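Local coordinates for possible transcriptional regulator, ArsR family protein (Rhodococcus sp., PDB 2OQG) that probably binds DNA as a winged helix-turn-helix transcriptional regulator of the ArsR family, at residues A[12-15]-A[16-20]; A[33-37]-A[38-42]; A[44-47]-A[48-52]. One frame throughout, in Å; residues are numbered along the deposited sequence. Where two conformers were deposited one is given.

Interaction 1. Residues A[12-15]-A[16-20]; sequences ASVF and AALSD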
loop_
_atom_site.group_PDB
_atom_site.type_symbol
_atom_site.label_atom_id
_atom_site.label_comp_id
_atom_site.label_asym_id
_atom_site.label_seq_id
_atom_site.Cartn_x
_atom_site.Cartn_y
_atom_site.Cartn_z
ATOM N N ALA A 12 -13.634 -8.224 -23.547
ATOM C CA ALA A 12 -12.636 -8.488 -24.562
ATOM C C ALA A 12 -11.194 -8.235 -24.084
ATOM O O ALA A 12 -10.304 -9.067 -24.326
ATOM C CB ALA A 12 -12.907 -7.686 -25.812
ATOM N N SER A 13 -10.994 -7.144 -23.357
ATOM C CA SER A 13 -9.624 -6.802 -22.907
ATOM C C SER A 13 -9.153 -7.797 -21.848
ATOM O O SER A 13 -7.982 -8.175 -21.832
ATOM C CB SER A 13 -9.476 -5.359 -22.404
ATOM O OG SER A 13 -10.270 -5.069 -21.272
ATOM N N VAL A 14 -10.084 -8.263 -21.010
ATOM C CA VAL A 14 -9.714 -9.315 -20.044
ATOM C C VAL A 14 -9.396 -10.606 -20.774
ATOM O O VAL A 14 -8.397 -11.268 -20.428
ATOM C CB VAL A 14 -10.814 -9.508 -18.972
ATOM C CG1 VAL A 14 -10.611 -10.802 -18.148
ATOM C CG2 VAL A 14 -10.830 -8.287 -18.039
ATOM N N PHE A 15 -10.254 -11.016 -21.722
ATOM C CA PHE A 15 -9.949 -12.243 -22.445
ATOM C C PHE A 15 -8.560 -12.127 -23.079
ATOM O O PHE A 15 -7.751 -13.060 -23.008
ATOM C CB PHE A 15 -10.937 -12.543 -23.556
ATOM C CG PHE A 15 -12.371 -12.718 -23.115
ATOM C CD1 PHE A 15 -12.699 -13.101 -21.802
ATOM C CD2 PHE A 15 -13.434 -12.600 -24.057
ATOM C CE1 PHE A 15 -14.038 -13.389 -21.446
ATOM C CE2 PHE A 15 -14.780 -12.801 -23.688
ATOM C CZ PHE A 15 -15.059 -13.221 -22.349
ATOM N N ALA A 16 -8.285 -10.999 -23.721
ATOM C CA ALA A 16 -6.973 -10.829 -24.378
ATOM C C ALA A 16 -5.845 -10.941 -23.321
ATOM O O ALA A 16 -4.797 -11.582 -23.548
ATOM C CB ALA A 16 -6.902 -9.502 -25.042
ATOM N N ALA A 17 -6.053 -10.308 -22.164
ATOM C CA ALA A 17 -5.017 -10.289 -21.138
ATOM C C ALA A 17 -4.728 -11.727 -20.685
ATOM O O ALA A 17 -3.571 -12.105 -20.520
ATOM C CB ALA A 17 -5.412 -9.401 -19.987
ATOM N N LEU A 18 -5.799 -12.513 -20.538
ATOM C CA LEU A 18 -5.698 -13.867 -19.972
ATOM C C LEU A 18 -5.328 -14.916 -21.080
ATOM O O LEU A 18 -5.281 -16.105 -20.811
ATOM C CB LEU A 18 -7.039 -14.226 -19.345
ATOM C CG LEU A 18 -7.435 -13.376 -18.136
ATOM C CD1 LEU A 18 -8.689 -13.936 -17.427
ATOM C CD2 LEU A 18 -6.277 -13.294 -17.122
ATOM N N SER A 19 -5.093 -14.465 -22.316
ATOM C CA SER A 19 -4.828 -15.401 -23.391
ATOM C C SER A 19 -3.335 -15.726 -23.498
ATOM O O SER A 19 -2.936 -16.501 -24.383
ATOM C CB SER A 19 -5.260 -14.794 -24.715
ATOM O OG SER A 19 -4.378 -13.740 -25.090
ATOM N N ASP A 20 -2.542 -15.152 -22.587
ATOM C CA ASP A 20 -1.075 -15.268 -22.625
ATOM C C ASP A 20 -0.523 -15.926 -21.385
ATOM O O ASP A 20 -0.756 -15.435 -20.305
ATOM C CB ASP A 20 -0.499 -13.880 -22.736
ATOM C CG ASP A 20 0.993 -13.892 -22.879
ATOM O OD1 ASP A 20 1.469 -14.126 -23.990
ATOM O OD2 ASP A 20 1.686 -13.670 -21.866
#

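Interaction 2. Residues A[33-37]-A[38-42]; sequences ADQSA and SSLAT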
loop_
_atom_site.group_PDB
_atom_site.type_symbol
_atom_site.label_atom_id
_atom_site.label_comp_id
_atom_site.label_asym_id
_atom_site.label_seq_id
_atom_site.Cartn_x
_atom_site.Cartn_y
_atom_site.Cartn_z
ATOM N N ALA A 33 2.245 -12.168 -3.645
ATOM C CA ALA A 33 2.884 -11.110 -2.892
ATOM C C ALA A 33 2.980 -9.903 -3.795
ATOM O O ALA A 33 3.281 -10.090 -4.966
ATOM C CB ALA A 33 4.256 -11.534 -2.524
ATOM N N ASP A 34 2.761 -8.696 -3.268
ATOM C CA ASP A 34 3.021 -7.441 -4.048
ATOM C C ASP A 34 4.478 -7.403 -4.459
ATOM O O ASP A 34 5.350 -7.604 -3.587
ATOM C CB ASP A 34 2.811 -6.171 -3.205
ATOM C CG ASP A 34 1.397 -5.973 -2.691
ATOM O OD1 ASP A 34 0.469 -6.689 -3.101
ATOM O OD2 ASP A 34 1.243 -5.060 -1.825
ATOM N N GLN A 35 4.759 -7.129 -5.748
ATOM C CA GLN A 35 6.168 -7.143 -6.234
ATOM C C GLN A 35 6.415 -6.004 -7.179
ATOM O O GLN A 35 5.502 -5.556 -7.850
ATOM C CB GLN A 35 6.514 -8.474 -6.918
ATOM C CG GLN A 35 6.457 -9.602 -5.889
ATOM C CD GLN A 35 6.680 -10.928 -6.473
ATOM O OE1 GLN A 35 5.844 -11.819 -6.342
ATOM N NE2 GLN A 35 7.808 -11.084 -7.158
ATOM N N SER A 36 7.673 -5.571 -7.252
ATOM C CA SER A 36 8.022 -4.566 -8.202
ATOM C C SER A 36 8.236 -5.151 -9.576
ATOM O O SER A 36 8.389 -6.354 -9.767
ATOM C CB SER A 36 9.305 -3.873 -7.753
ATOM O OG SER A 36 10.403 -4.802 -7.721
ATOM N N ALA A 37 8.285 -4.284 -10.566
ATOM C CA ALA A 37 8.612 -4.734 -11.894
ATOM C C ALA A 37 10.009 -5.379 -11.911
ATOM O O ALA A 37 10.228 -6.360 -12.597
ATOM C CB ALA A 37 8.570 -3.577 -12.824
ATOM N N SER A 38 10.943 -4.852 -11.129
ATOM C CA SER A 38 12.302 -5.404 -11.116
ATOM C C SER A 38 12.384 -6.730 -10.334
ATOM O O SER A 38 13.262 -7.573 -10.588
ATOM C CB SER A 38 13.280 -4.349 -10.600
ATOM O OG SER A 38 13.306 -3.231 -11.475
ATOM N N SER A 39 11.482 -6.933 -9.374
ATOM C CA SER A 39 11.318 -8.263 -8.802
ATOM C C SER A 39 10.894 -9.212 -9.939
ATOM O O SER A 39 11.527 -10.241 -10.151
ATOM C CB SER A 39 10.317 -8.260 -7.646
ATOM O OG SER A 39 10.350 -9.481 -6.918
ATOM N N LEU A 40 9.858 -8.847 -10.698
ATOM C CA LEU A 40 9.334 -9.726 -11.755
ATOM C C LEU A 40 10.378 -10.069 -12.808
ATOM O O LEU A 40 10.483 -11.227 -13.214
ATOM C CB LEU A 40 8.093 -9.136 -12.429
ATOM C CG LEU A 40 6.844 -9.140 -11.527
ATOM C CD1 LEU A 40 5.800 -8.246 -12.165
ATOM C CD2 LEU A 40 6.293 -10.521 -11.303
ATOM N N ALA A 41 11.121 -9.050 -13.243
ATOM C CA ALA A 41 12.224 -9.224 -14.212
ATOM C C ALA A 41 13.328 -10.144 -13.724
ATOM O O ALA A 41 13.960 -10.860 -14.512
ATOM C CB ALA A 41 12.823 -7.848 -14.628
ATOM N N THR A 42 13.592 -10.116 -12.436
ATOM C CA THR A 42 14.626 -10.983 -11.880
ATOM C C THR A 42 14.120 -12.429 -11.859
ATOM O O THR A 42 14.907 -13.368 -11.953
ATOM C CB THR A 42 14.951 -10.501 -10.459
ATOM O OG1 THR A 42 15.597 -9.227 -10.564
ATOM C CG2 THR A 42 15.864 -11.441 -9.746
#

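Interaction 3. Residues A[44-47]-A[48-52]; sequences LPVS and RQAIA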
loop_
_atom_site.group_PDB
_atom_site.type_symbol
_atom_site.label_atom_id
_atom_site.label_comp_id
_atom_site.label_asym_id
_atom_site.label_seq_id
_atom_site.Cartn_x
_atom_site.Cartn_y
_atom_site.Cartn_z
ATOM N N LEU A 44 11.438 -13.848 -13.932
ATOM C CA LEU A 44 10.958 -14.402 -15.195
ATOM C C LEU A 44 11.862 -14.056 -16.344
ATOM O O LEU A 44 12.474 -12.980 -16.332
ATOM C CB LEU A 44 9.576 -13.812 -15.488
ATOM C CG LEU A 44 8.493 -14.079 -14.427
ATOM C CD1 LEU A 44 7.219 -13.311 -14.770
ATOM C CD2 LEU A 44 8.238 -15.571 -14.230
ATOM N N PRO A 45 11.926 -14.933 -17.353
ATOM C CA PRO A 45 12.743 -14.693 -18.543
ATOM C C PRO A 45 11.993 -13.780 -19.557
ATOM O O PRO A 45 11.704 -14.161 -20.695
ATOM C CB PRO A 45 12.941 -16.105 -19.114
ATOM C CG PRO A 45 11.696 -16.831 -18.757
ATOM C CD PRO A 45 11.280 -16.260 -17.401
ATOM N N VAL A 46 11.722 -12.573 -19.112
ATOM C CA VAL A 46 10.949 -11.600 -19.833
ATOM C C VAL A 46 11.691 -10.308 -19.585
ATOM O O VAL A 46 12.030 -9.990 -18.427
ATOM C CB VAL A 46 9.529 -11.438 -19.189
ATOM C CG1 VAL A 46 8.664 -10.466 -19.986
ATOM C CG2 VAL A 46 8.806 -12.790 -19.068
ATOM N N SER A 47 11.894 -9.531 -20.634
ATOM C CA SER A 47 12.590 -8.277 -20.468
ATOM C C SER A 47 11.799 -7.294 -19.649
ATOM O O SER A 47 10.567 -7.378 -19.597
ATOM C CB SER A 47 12.840 -7.651 -21.831
ATOM O OG SER A 47 11.677 -7.025 -22.320
ATOM N N ARG A 48 12.508 -6.352 -19.024
ATOM C CA ARG A 48 11.904 -5.300 -18.201
ATOM C C ARG A 48 10.888 -4.485 -19.002
ATOM O O ARG A 48 9.817 -4.128 -18.487
ATOM C CB ARG A 48 13.007 -4.397 -17.600
ATOM C CG ARG A 48 12.542 -3.116 -16.900
ATOM C CD ARG A 48 11.995 -3.374 -15.483
ATOM N NE ARG A 48 11.929 -2.179 -14.636
ATOM C CZ ARG A 48 10.969 -1.249 -14.704
ATOM N NH1 ARG A 48 9.987 -1.350 -15.593
ATOM N NH2 ARG A 48 10.986 -0.211 -13.879
ATOM N N GLN A 49 11.198 -4.210 -20.267
ATOM C CA GLN A 49 10.271 -3.442 -21.119
ATOM C C GLN A 49 9.027 -4.242 -21.480
ATOM O O GLN A 49 7.895 -3.688 -21.546
ATOM C CB GLN A 49 10.957 -2.989 -22.402
ATOM C CG GLN A 49 12.136 -2.060 -22.111
ATOM C CD GLN A 49 12.744 -1.461 -23.379
ATOM O OE1 GLN A 49 12.926 -0.249 -23.468
ATOM N NE2 GLN A 49 13.049 -2.307 -24.365
ATOM N N ALA A 50 9.202 -5.543 -21.681
ATOM C CA ALA A 50 8.035 -6.400 -21.941
ATOM C C ALA A 50 7.191 -6.526 -20.661
ATOM O O ALA A 50 5.947 -6.547 -20.718
ATOM C CB ALA A 50 8.451 -7.787 -22.432
ATOM N N ILE A 51 7.851 -6.646 -19.515
ATOM C CA ILE A 51 7.109 -6.719 -18.223
ATOM C C ILE A 51 6.268 -5.459 -18.051
ATOM O O ILE A 51 5.074 -5.526 -17.721
ATOM C CB ILE A 51 8.078 -6.915 -17.026
ATOM C CG1 ILE A 51 8.589 -8.359 -17.061
ATOM C CG2 ILE A 51 7.396 -6.629 -15.634
ATOM C CD1 ILE A 51 9.730 -8.719 -16.096
ATOM N N ALA A 52 6.887 -4.300 -18.324
ATOM C CA ALA A 52 6.154 -3.000 -18.254
ATOM C C ALA A 52 4.904 -3.018 -19.118
ATOM O O ALA A 52 3.827 -2.565 -18.667
ATOM C CB ALA A 52 7.063 -1.853 -18.658
#

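Interaction 1. Residues A[12-15]-A[16-20]
Val14 and Leu18, one helical turn apart, lie side by side and point the same way, with CG1 of Val14 meeting CD1 of Leu18 at 3.7 Å. The valine holds CG1 anti to its own nitrogen (chi1 167°), on the carbonyl side and therefore facing down the helix towards the leucine. The leucine also folds over the backbone of its partner, its CG lying 3.3 Å from Val14 O. Leu18 N donates to Val14 O at 2.9 Å, so backbone and side chain hold the pair together.

Ala17 N donates to Ser13 O and Ala16 N to Ala12 O in the same i to i+4 pattern. Beyond them the helix gives way to a type I turn from Ala17 to Asp20. Ser19 bends back here: its N bonds to Ala16 O and, in one of its two conformers, OG joins it from the same face of the carbonyl.

Phe15 packs on Ser19 of the second subunit, and Leu18 on Phe15 of that subunit. Within the chain, Arg23 and Trp24 of helix 21-32 bond to the carbonyls that end helix 5-17, Ala17 rests on Leu58 of helix 48-60, and Val14 and Phe15 pack on Thr85 of helix 80-107.

Interaction 2. Residues A[33-37]-A[38-42]
From Ser36 the chain turns out of an extended approach into helix 37-43, and Leu40 N closes the first turn on Ser36 O at 3.0 Å with a fairly straight N-H...O angle of 165°. Ala41 N repeats the pattern one residue on, donating to Ala37 O at 2.9 Å. Ser36, still extended (psi 166°), is the N-cap residue just before the helix.

Its side chain completes the cap. With chi1 at 63° the hydroxyl is tucked in over its own backbone, close to both N and C, and from there OG accepts from Ser39 N at 2.9 Å. Ser36 thus grips the helix start twice, by its hydroxyl on Ser39 and by its carbonyl on Leu40. Were Ser36 replaced by an alanine, the amide of Ser39 would probably lose its capping acceptor and the first turn would be likelier to fray.

Ser39 lies beside the incoming chain as well: Ser39 CB is 3.4 Å from Ser36 O, and Ser39 CB also meets Gln35 CB at 3.9 Å. One residue on, Leu40 sets its CG 3.6 Å from Ser36 O, so its branched end lies near the carbonyl to which its own nitrogen is bonded.

Leu40 continues into the interior, onto Ile26, Glu29 and Leu30 of helix 21-32 and Ile51 of helix 48-60. Ala37 and Ser38 touch Arg48 of that same helix, while the loop before the cap is joined to strand 72-77 by backbone bonding between Gln35 and Tyr75 and by a salt bridge from Asp34 to Arg76.

Interaction 3. Residues A[44-47]-A[48-52]
The extended backbone of Val46 and Ser47 turns into helix 48-60, whose first turn closes when Ile51 N donates to Ser47 O at 2.8 Å. Ser47 is the N-cap. A chi1 of 79° points its hydroxyl along the first turn rather than out from it, and OG accepts from Ala50 N at 3.0 Å, with an N-H...O angle of 156°. The same hydroxyl oxygen, Ser47 OG, lies 3.3 Å from CB of Ala50, so the methyl and the amide of one residue both meet it.

Val46, the residue before the cap, adds an apolar contact. Its CG1 is the branch that touches: it reaches CB of Ala50 at 3.6 Å and, at the same separation, CG1 of Ile51. The valine and isoleucine side chains cross obliquely, and the isoleucine chain runs back along the incoming loop, its CD1 coming to 3.5 Å from Val46 O. Ile51 CG1 also passes 3.4 Å from Ser47 O, so the isoleucine lies against two successive carbonyls. Val46 further touches Thr22 of helix 21-32.

Two kinds of chemistry thus set the start of this helix. The serine hydroxyl supplies an acceptor for an amide that has no preceding helical turn to bond to. Val46 and Ile51, the residue before the N-cap and the fourth after it, form a hydrophobic staple across the cap, which is likely to restrict the direction from which the chain enters. One hydroxyl thereby satisfies a backbone amide, while Val46 shields part of the apolar side of Ile51.

How the interactions relate
The three contacts follow one another along the chain within a single ArsR-type helix-turn-helix region. Interaction 1 ends helix 5-17, whereas interactions 2 and 3 begin helices 37-43 and 48-60, the successive helices of the helix-turn-helix. The latter two have centres 10 Å apart and touch directly: CD1 of Ile51 packs at 3.2 Å from CA of Ala41. Interaction 1 stands apart, its centre about 21 Å from that of interaction 2 and about 18 Å from that of interaction 3. It packs against a second subunit, and the loop of interaction 2 meets a third. Helix 48-60, the second of the pair, is probably the recognition helix, as in relatives.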